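Local structure of McyG protein (Microcystis aeruginosa PCC 7806, 4R0M) at residues Q81-A86 with V155-R159; V217-P223 with D243-M249. The protein probably activates phenylalanine or a similar acid as its adenylate and loads it on its carrier domain in microcystin synthesis. One frame throughout, in Å; residues are numbered along the deposited sequence.

Contact 1 of 2, residues Q81-A86 with V155-R159; sequences QDFIPA and VNELR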
ATOM      1  N   GLN A  81      -4.976  -0.346 -18.251  1.00 33.29           N
ATOM      2  CA  GLN A  81      -4.488  -0.594 -19.612  1.00 33.79           C
ATOM      3  C   GLN A  81      -3.676   0.579 -20.161  1.00 33.17           C
ATOM      4  O   GLN A  81      -2.979   0.439 -21.169  1.00 33.47           O
ATOM      5  CB  GLN A  81      -5.648  -0.903 -20.566  1.00 35.23           C
ATOM      6  CG  GLN A  81      -6.456  -2.146 -20.220  1.00 37.63           C
ATOM      7  CD  GLN A  81      -7.682  -1.843 -19.368  1.00 39.58           C
ATOM      8  OE1 GLN A  81      -7.574  -1.383 -18.224  1.00 39.88           O
ATOM      9  NE2 GLN A  81      -8.860  -2.109 -19.924  1.00 39.35           N
ATOM     10  N   ASP A  82      -3.783   1.733 -19.505  1.00 31.97           N
ATOM     11  CA  ASP A  82      -3.037   2.929 -19.886  1.00 30.45           C
ATOM     12  C   ASP A  82      -1.855   3.181 -18.958  1.00 29.44           C
ATOM     13  O   ASP A  82      -0.820   3.690 -19.390  1.00 29.02           O
ATOM     14  CB  ASP A  82      -3.950   4.156 -19.880  1.00 30.97           C
ATOM     15  CG  ASP A  82      -4.863   4.220 -21.089  1.00 31.81           C
ATOM     16  OD1 ASP A  82      -4.755   3.346 -21.977  1.00 31.88           O
ATOM     17  OD2 ASP A  82      -5.690   5.158 -21.149  1.00 31.54           O
ATOM     18  N   PHE A  83      -2.021   2.832 -17.684  1.00 28.02           N
ATOM     19  CA  PHE A  83      -1.017   3.113 -16.657  1.00 27.27           C
ATOM     20  C   PHE A  83       0.280   2.334 -16.880  1.00 27.02           C
ATOM     21  O   PHE A  83       1.353   2.927 -16.984  1.00 27.02           O
ATOM     22  CB  PHE A  83      -1.587   2.828 -15.261  1.00 26.35           C
ATOM     23  CG  PHE A  83      -0.656   3.181 -14.132  1.00 26.13           C
ATOM     24  CD1 PHE A  83       0.416   2.352 -13.800  1.00 26.03           C
ATOM     25  CD2 PHE A  83      -0.861   4.334 -13.383  1.00 25.80           C
ATOM     26  CE1 PHE A  83       1.271   2.675 -12.758  1.00 25.79           C
ATOM     27  CE2 PHE A  83      -0.014   4.659 -12.336  1.00 25.68           C
ATOM     28  CZ  PHE A  83       1.053   3.829 -12.023  1.00 25.94           C
ATOM     29  N   ILE A  84       0.173   1.009 -16.951  1.00 26.82           N
ATOM     30  CA  ILE A  84       1.346   0.137 -17.077  1.00 26.85           C
ATOM     31  C   ILE A  84       2.171   0.396 -18.356  1.00 26.42           C
ATOM     32  O   ILE A  84       3.390   0.551 -18.270  1.00 26.58           O
ATOM     33  CB  ILE A  84       0.977  -1.357 -16.905  1.00 26.94           C
ATOM     34  CG1 ILE A  84       0.403  -1.595 -15.501  1.00 27.17           C
ATOM     35  CG2 ILE A  84       2.192  -2.244 -17.127  1.00 27.15           C
ATOM     36  CD1 ILE A  84      -0.353  -2.896 -15.329  1.00 27.31           C
ATOM     37  N   PRO A  85       1.518   0.468 -19.535  1.00 26.10           N
ATOM     38  CA  PRO A  85       2.298   0.821 -20.722  1.00 26.00           C
ATOM     39  C   PRO A  85       2.987   2.188 -20.633  1.00 25.91           C
ATOM     40  O   PRO A  85       4.114   2.333 -21.110  1.00 25.64           O
ATOM     41  CB  PRO A  85       1.254   0.800 -21.841  1.00 26.05           C
ATOM     42  CG  PRO A  85       0.247  -0.191 -21.372  1.00 25.63           C
ATOM     43  CD  PRO A  85       0.144   0.067 -19.897  1.00 25.87           C
ATOM     44  N   ALA A  86       2.323   3.169 -20.021  1.00 25.73           N
ATOM     45  CA  ALA A  86       2.903   4.503 -19.837  1.00 25.46           C
ATOM     46  C   ALA A  86       4.055   4.505 -18.833  1.00 25.46           C
ATOM     47  O   ALA A  86       5.031   5.240 -19.003  1.00 25.81           O
ATOM     48  CB  ALA A  86       1.834   5.499 -19.414  1.00 25.68           C
ATOM     49  N   VAL A 155      -2.785   9.223 -22.499  1.00 35.80           N
ATOM     50  CA  VAL A 155      -1.958   8.146 -23.040  1.00 36.86           C
ATOM     51  C   VAL A 155      -2.371   7.819 -24.482  1.00 38.28           C
ATOM     52  O   VAL A 155      -1.517   7.573 -25.336  1.00 38.55           O
ATOM     53  CB  VAL A 155      -2.015   6.884 -22.147  1.00 36.29           C
ATOM     54  CG1 VAL A 155      -1.233   5.734 -22.769  1.00 36.01           C
ATOM     55  CG2 VAL A 155      -1.476   7.190 -20.758  1.00 35.78           C
ATOM     56  N   ASN A 156      -3.679   7.847 -24.744  1.00 39.49           N
ATOM     57  CA  ASN A 156      -4.218   7.583 -26.079  1.00 41.16           C
ATOM     58  C   ASN A 156      -3.845   8.619 -27.141  1.00 41.86           C
ATOM     59  O   ASN A 156      -3.824   8.302 -28.331  1.00 43.12           O
ATOM     60  CB  ASN A 156      -5.737   7.386 -26.026  1.00 41.65           C
ATOM     61  CG  ASN A 156      -6.130   5.994 -25.560  1.00 42.76           C
ATOM     62  OD1 ASN A 156      -7.090   5.830 -24.804  1.00 43.09           O
ATOM     63  ND2 ASN A 156      -5.391   4.981 -26.010  1.00 42.53           N
ATOM     64  N   GLU A 157      -3.557   9.846 -26.717  1.00 42.29           N
ATOM     65  CA  GLU A 157      -3.038  10.856 -27.635  1.00 42.83           C
ATOM     66  C   GLU A 157      -1.567  10.581 -27.957  1.00 42.38           C
ATOM     67  O   GLU A 157      -1.122  10.804 -29.084  1.00 43.27           O
ATOM     68  CB  GLU A 157      -3.211  12.268 -27.074  1.00 43.83           C
ATOM     69  CG  GLU A 157      -3.134  13.354 -28.140  1.00 45.94           C
ATOM     70  CD  GLU A 157      -2.875  14.741 -27.576  1.00 47.70           C
ATOM     71  OE1 GLU A 157      -3.409  15.067 -26.494  1.00 48.86           O
ATOM     72  OE2 GLU A 157      -2.138  15.514 -28.226  1.00 48.95           O
ATOM     73  N   LEU A 158      -0.825  10.093 -26.963  1.00 41.59           N
ATOM     74  CA  LEU A 158       0.581   9.713 -27.141  1.00 41.07           C
ATOM     75  C   LEU A 158       0.713   8.463 -28.006  1.00 41.13           C
ATOM     76  O   LEU A 158       1.724   8.279 -28.685  1.00 40.85           O
ATOM     77  CB  LEU A 158       1.266   9.481 -25.791  1.00 40.10           C
ATOM     78  CG  LEU A 158       1.378  10.636 -24.791  1.00 39.07           C
ATOM     79  CD1 LEU A 158       1.732  10.091 -23.421  1.00 38.30           C
ATOM     80  CD2 LEU A 158       2.396  11.677 -25.226  1.00 38.78           C
ATOM     81  N   ARG A 159      -0.310   7.614 -27.969  1.00 41.57           N
ATOM     82  CA  ARG A 159      -0.374   6.415 -28.802  1.00 42.74           C
ATOM     83  C   ARG A 159      -0.590   6.745 -30.284  1.00 45.45           C
ATOM     84  O   ARG A 159      -0.353   5.903 -31.152  1.00 45.52           O
ATOM     85  CB  ARG A 159      -1.483   5.477 -28.312  1.00 41.13           C
ATOM     86  CG  ARG A 159      -1.137   4.684 -27.062  1.00 39.57           C
ATOM     87  CD  ARG A 159      -2.119   3.543 -26.850  1.00 37.85           C
ATOM     88  NE  ARG A 159      -1.714   2.667 -25.752  1.00 36.85           N
ATOM     89  CZ  ARG A 159      -2.308   2.617 -24.562  1.00 35.89           C
ATOM     90  NH1 ARG A 159      -3.353   3.390 -24.295  1.00 35.40           N
ATOM     91  NH2 ARG A 159      -1.859   1.783 -23.633  1.00 35.07           N
TER
HETATM   92  O   HOH W   1      -5.635   7.841 -22.528  1.00 29.46           O

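Contact 2 of 2, residues V217-P223 with D243-M249; sequences VTLNWMP and DQIHVPM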
ATOM      1  N   VAL A 217       1.629 -17.192 -11.227  1.00 31.78           N
ATOM      2  CA  VAL A 217       0.551 -16.316 -11.667  1.00 31.14           C
ATOM      3  C   VAL A 217       0.243 -15.341 -10.532  1.00 30.39           C
ATOM      4  O   VAL A 217      -0.265 -15.734  -9.481  1.00 29.68           O
ATOM      5  CB  VAL A 217      -0.714 -17.109 -12.064  1.00 31.74           C
ATOM      6  CG1 VAL A 217      -1.815 -16.162 -12.519  1.00 31.61           C
ATOM      7  CG2 VAL A 217      -0.402 -18.123 -13.161  1.00 31.76           C
ATOM      8  N   THR A 218       0.588 -14.073 -10.745  1.00 30.07           N
ATOM      9  CA  THR A 218       0.344 -13.030  -9.750  1.00 29.55           C
ATOM     10  C   THR A 218      -0.965 -12.307 -10.038  1.00 29.02           C
ATOM     11  O   THR A 218      -1.335 -12.121 -11.198  1.00 28.47           O
ATOM     12  CB  THR A 218       1.489 -11.995  -9.687  1.00 29.76           C
ATOM     13  OG1 THR A 218       1.565 -11.277 -10.924  1.00 30.12           O
ATOM     14  CG2 THR A 218       2.829 -12.669  -9.408  1.00 29.98           C
ATOM     15  N   LEU A 219      -1.663 -11.914  -8.973  1.00 28.94           N
ATOM     16  CA  LEU A 219      -2.873 -11.104  -9.087  1.00 28.83           C
ATOM     17  C   LEU A 219      -2.828  -9.921  -8.123  1.00 28.74           C
ATOM     18  O   LEU A 219      -2.681 -10.096  -6.909  1.00 28.64           O
ATOM     19  CB  LEU A 219      -4.133 -11.951  -8.856  1.00 29.18           C
ATOM     20  CG  LEU A 219      -5.507 -11.271  -8.961  1.00 29.66           C
ATOM     21  CD1 LEU A 219      -6.560 -12.237  -9.479  1.00 29.95           C
ATOM     22  CD2 LEU A 219      -5.952 -10.669  -7.635  1.00 29.93           C
ATOM     23  N   ASN A 220      -2.954  -8.721  -8.682  1.00 28.16           N
ATOM     24  CA  ASN A 220      -3.026  -7.496  -7.903  1.00 27.91           C
ATOM     25  C   ASN A 220      -4.388  -6.828  -8.045  1.00 28.39           C
ATOM     26  O   ASN A 220      -4.942  -6.757  -9.145  1.00 28.48           O
ATOM     27  CB  ASN A 220      -1.936  -6.516  -8.334  1.00 27.20           C
ATOM     28  CG  ASN A 220      -2.068  -5.164  -7.658  1.00 26.95           C
ATOM     29  OD1 ASN A 220      -1.902  -5.041  -6.447  1.00 26.39           O
ATOM     30  ND2 ASN A 220      -2.376  -4.140  -8.443  1.00 27.09           N
ATOM     31  N   TRP A 221      -4.920  -6.337  -6.931  1.00 28.64           N
ATOM     32  CA  TRP A 221      -6.139  -5.534  -6.973  1.00 28.89           C
ATOM     33  C   TRP A 221      -6.006  -4.232  -6.225  1.00 28.99           C
ATOM     34  O   TRP A 221      -6.994  -3.549  -5.968  1.00 29.81           O
ATOM     35  CB  TRP A 221      -7.356  -6.340  -6.530  1.00 28.80           C
ATOM     36  CG  TRP A 221      -7.328  -6.800  -5.096  1.00 29.19           C
ATOM     37  CD1 TRP A 221      -6.595  -7.852  -4.552  1.00 29.13           C
ATOM     38  CD2 TRP A 221      -8.100  -6.251  -3.972  1.00 29.26           C
ATOM     39  NE1 TRP A 221      -6.841  -7.976  -3.208  1.00 29.31           N
ATOM     40  CE2 TRP A 221      -7.735  -7.049  -2.796  1.00 29.34           C
ATOM     41  CE3 TRP A 221      -9.012  -5.207  -3.823  1.00 29.01           C
ATOM     42  CZ2 TRP A 221      -8.277  -6.799  -1.542  1.00 29.16           C
ATOM     43  CZ3 TRP A 221      -9.551  -4.966  -2.553  1.00 28.62           C
ATOM     44  CH2 TRP A 221      -9.191  -5.741  -1.443  1.00 28.86           C
HETATM   45  N   MSE A 222      -4.794  -3.838  -5.899  1.00 28.54           N
HETATM   46  CA  MSE A 222      -4.511  -2.560  -5.301  1.00 28.69           C
HETATM   47  C   MSE A 222      -4.256  -1.559  -6.358  1.00 28.81           C
HETATM   48  O   MSE A 222      -3.891  -1.947  -7.420  1.00 29.23           O
HETATM   49  CB  MSE A 222      -3.270  -2.639  -4.448  1.00 28.52           C
HETATM   50  CG  MSE A 222      -3.424  -3.451  -3.171  1.00 28.99           C
HETATM   51 SE   MSE A 222      -4.750  -2.957  -1.854  1.00 28.86          SE
HETATM   52  CE  MSE A 222      -6.007  -4.330  -2.224  1.00 29.83           C
ATOM     53  N   PRO A 223      -4.465  -0.288  -6.115  1.00 28.86           N
ATOM     54  CA  PRO A 223      -4.223   0.715  -7.159  1.00 28.73           C
ATOM     55  C   PRO A 223      -2.758   0.755  -7.593  1.00 28.55           C
ATOM     56  O   PRO A 223      -1.860   0.547  -6.777  1.00 28.55           O
ATOM     57  CB  PRO A 223      -4.638   2.039  -6.499  1.00 28.68           C
ATOM     58  CG  PRO A 223      -4.703   1.759  -5.040  1.00 28.78           C
ATOM     59  CD  PRO A 223      -5.049   0.308  -4.901  1.00 28.76           C
ATOM     60  N   ASP A 243       2.983 -14.745 -15.754  1.00 32.71           N
ATOM     61  CA  ASP A 243       1.698 -14.082 -15.948  1.00 33.00           C
ATOM     62  C   ASP A 243       1.351 -13.175 -14.769  1.00 32.01           C
ATOM     63  O   ASP A 243       1.516 -13.562 -13.607  1.00 31.21           O
ATOM     64  CB  ASP A 243       0.584 -15.110 -16.162  1.00 33.96           C
ATOM     65  CG  ASP A 243       0.482 -15.575 -17.604  1.00 35.20           C
ATOM     66  OD1 ASP A 243       0.724 -14.764 -18.523  1.00 35.78           O
ATOM     67  OD2 ASP A 243       0.140 -16.757 -17.818  1.00 36.47           O
ATOM     68  N   GLN A 244       0.891 -11.965 -15.079  1.00 30.93           N
ATOM     69  CA  GLN A 244       0.416 -11.032 -14.055  1.00 30.67           C
ATOM     70  C   GLN A 244      -0.978 -10.492 -14.370  1.00 30.00           C
ATOM     71  O   GLN A 244      -1.298 -10.184 -15.522  1.00 29.44           O
ATOM     72  CB  GLN A 244       1.418  -9.891 -13.800  1.00 30.65           C
ATOM     73  CG  GLN A 244       1.649  -8.933 -14.959  1.00 30.59           C
ATOM     74  CD  GLN A 244       2.587  -7.798 -14.588  1.00 31.11           C
ATOM     75  OE1 GLN A 244       2.170  -6.790 -14.012  1.00 31.07           O
ATOM     76  NE2 GLN A 244       3.862  -7.952 -14.932  1.00 31.00           N
ATOM     77  N   ILE A 245      -1.796 -10.389 -13.329  1.00 29.67           N
ATOM     78  CA  ILE A 245      -3.180  -9.945 -13.457  1.00 29.36           C
ATOM     79  C   ILE A 245      -3.400  -8.695 -12.610  1.00 29.52           C
ATOM     80  O   ILE A 245      -2.919  -8.611 -11.476  1.00 29.25           O
ATOM     81  CB  ILE A 245      -4.169 -11.056 -13.042  1.00 28.91           C
ATOM     82  CG1 ILE A 245      -3.814 -12.374 -13.742  1.00 28.84           C
ATOM     83  CG2 ILE A 245      -5.602 -10.653 -13.366  1.00 28.96           C
ATOM     84  CD1 ILE A 245      -4.337 -13.610 -13.046  1.00 28.68           C
ATOM     85  N   HIS A 246      -4.118  -7.726 -13.174  1.00 29.83           N
ATOM     86  CA  HIS A 246      -4.447  -6.494 -12.469  1.00 30.04           C
ATOM     87  C   HIS A 246      -5.920  -6.202 -12.508  1.00 30.36           C
ATOM     88  O   HIS A 246      -6.520  -6.087 -13.582  1.00 30.40           O
ATOM     89  CB  HIS A 246      -3.628  -5.329 -13.008  1.00 29.99           C
ATOM     90  CG  HIS A 246      -2.157  -5.439 -12.699  1.00 30.62           C
ATOM     91  ND1 HIS A 246      -1.636  -5.049 -11.520  1.00 30.43           N
ATOM     92  CD2 HIS A 246      -1.097  -5.941 -13.451  1.00 30.47           C
ATOM     93  CE1 HIS A 246      -0.311  -5.275 -11.520  1.00 30.32           C
ATOM     94  NE2 HIS A 246       0.017  -5.823 -12.702  1.00 30.85           N
ATOM     95  N   VAL A 247      -6.504  -6.093 -11.318  1.00 30.09           N
ATOM     96  CA  VAL A 247      -7.937  -5.872 -11.139  1.00 30.32           C
ATOM     97  C   VAL A 247      -8.134  -4.514 -10.465  1.00 30.34           C
ATOM     98  O   VAL A 247      -7.384  -4.178  -9.547  1.00 30.25           O
ATOM     99  CB  VAL A 247      -8.561  -6.975 -10.248  1.00 30.41           C
ATOM    100  CG1 VAL A 247     -10.080  -6.990 -10.372  1.00 30.27           C
ATOM    101  CG2 VAL A 247      -7.993  -8.345 -10.597  1.00 30.64           C
ATOM    102  N   PRO A 248      -9.133  -3.723 -10.914  1.00 30.58           N
ATOM    103  CA  PRO A 248      -9.411  -2.456 -10.225  1.00 30.72           C
ATOM    104  C   PRO A 248      -9.959  -2.716  -8.822  1.00 30.93           C
ATOM    105  O   PRO A 248     -10.780  -3.620  -8.638  1.00 30.73           O
ATOM    106  CB  PRO A 248     -10.482  -1.790 -11.106  1.00 30.71           C
ATOM    107  CG  PRO A 248     -10.490  -2.554 -12.391  1.00 30.58           C
ATOM    108  CD  PRO A 248     -10.058  -3.943 -12.040  1.00 30.50           C
HETATM  109  N   MSE A 249      -9.494  -1.935  -7.848  1.00 31.61           N
HETATM  110  CA  MSE A 249      -9.809  -2.158  -6.432  1.00 31.98           C
HETATM  111  C   MSE A 249     -11.289  -2.155  -6.163  1.00 32.20           C
HETATM  112  O   MSE A 249     -11.783  -2.988  -5.400  1.00 32.29           O
HETATM  113  CB  MSE A 249      -9.118  -1.103  -5.569  1.00 32.55           C
HETATM  114  CG  MSE A 249      -9.220  -1.452  -4.085  1.00 33.50           C
HETATM  115 SE   MSE A 249      -8.202  -0.185  -2.972  1.00 34.92          SE
HETATM  116  CE  MSE A 249      -8.991   1.511  -3.595  1.00 34.50           C
TER
HETATM  117  O   HOH W   2      -5.619  -2.057  -9.768  1.00 27.21           O

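Contact 1 of 2, residues Q81-A86 with V155-R159
A salt bridge, backed by one hydrogen bond to a backbone carbonyl and a small apolar touch, joins the first turns of helix 80-93 to the short helix 155-158 that follows the edge strand 152-154 of a four-stranded parallel sheet. Arg159 makes both direct polar links. Its long side chain reaches back across the gap, and NH1 lies 2.7 Å from OD1 of Asp82 in a nearly straight, charged hydrogen bond. NH2 of Arg159 donates to O of Gln81 at 3.0 Å. That carbonyl is available because proline at 85, one turn on, has no N-H to give it, and the helix is kinked there; CG of Pro85 lies 3.7 Å from NH2 of Arg159. The other carboxylate oxygen, Asp82 OD2, accepts from water 1 at 3.0 Å, and that water in turn accepts from N of Asn156 at 3.0 Å. Deeper in, Val155 CG2 meets Ala86 CB at 4.0 Å; a small alanine suits such close helix approach. Arg159 also forms a salt bridge with Asp54 on helix 48-64, the helix that packs against both Pro85 and Val155 through Ile58, while Ile84, on the far side, packs on Ile34 and Tyr36 of strand 33-37.

Contact 2 of 2, residues V217-P223 with D243-M249
Strands 217-220 and 243-246 run side by side, their axes 4.6 Å apart at closest and their N-to-C directions 15° from parallel, as the two strands of a beta-alpha-beta crossover whose connection is helix 227-240. They are neighbours in the large mixed sheet of the adenylation domain. The ladder is regular: Thr218 N donates to Asp243 O (3.1 Å), Ile245 N to Thr218 O (2.8 Å), Asn220 N to Ile245 O (2.8 Å) and Val247 N to Asn220 O (2.8 Å), so Thr218 and Asn220 each bond through both N and O. Side chains alternate between faces. Val217, Leu219 and Ile245 share a face that is apolar apart from Asp243 at its start, whose carboxylate bonds His32 and the N of Gly33. Branched residues fill space well here: Val217 CG1 lies 3.6 Å from Ile245 CD1, and Leu219 CG 4.2 Å from Val247 CG2. The face bearing Thr218, Asn220, Gln244 and His246 is more polar, and helix 227-240 packs on Asn220 and Gln244. Several of its polar groups pair there: His246 NE2 donates to Gln244 OE1 at 2.7 Å, His246 ND1 accepts from Asn220 ND2 at 3.3 Å, and Gln244 NE2 bonds Tyr48 OH. Past the strands, Trp221 and Pro223 pack on selenomethionine Met249, whose SE is 3.7 Å from Pro223 CD, and water 2 donates to Met222 O (2.9 Å) and Val247 O (2.8 Å). Asn220 also shapes the turn leaving its strand: OD1 accepts from Met222 N at 3.2 Å, an Asx turn, and ND2 donates to Met222 O at 2.9 Å.

Both segments of contact 1 precede those of contact 2 in the chain, and the contact centres lie 18 Å apart, yet they meet directly: Ile84 CD1 of helix 80-93 packs at 3.7 Å against CD2 of His246. Strand 33-37 connects them further, since it pairs with strand 243-246 and also receives Ile84 and Pro85. Phe83 and His246 both touch Leu224, just beyond the 217-223 segment. Their positions differ in depth: the centre of contact 1 is about 23 Å, and that of contact 2 about 13 Å, from the centre of the chain. Contact 2 is also the one near the bound phenylalanyl-adenylate, with the side chain of Met222 about 7 Å from it.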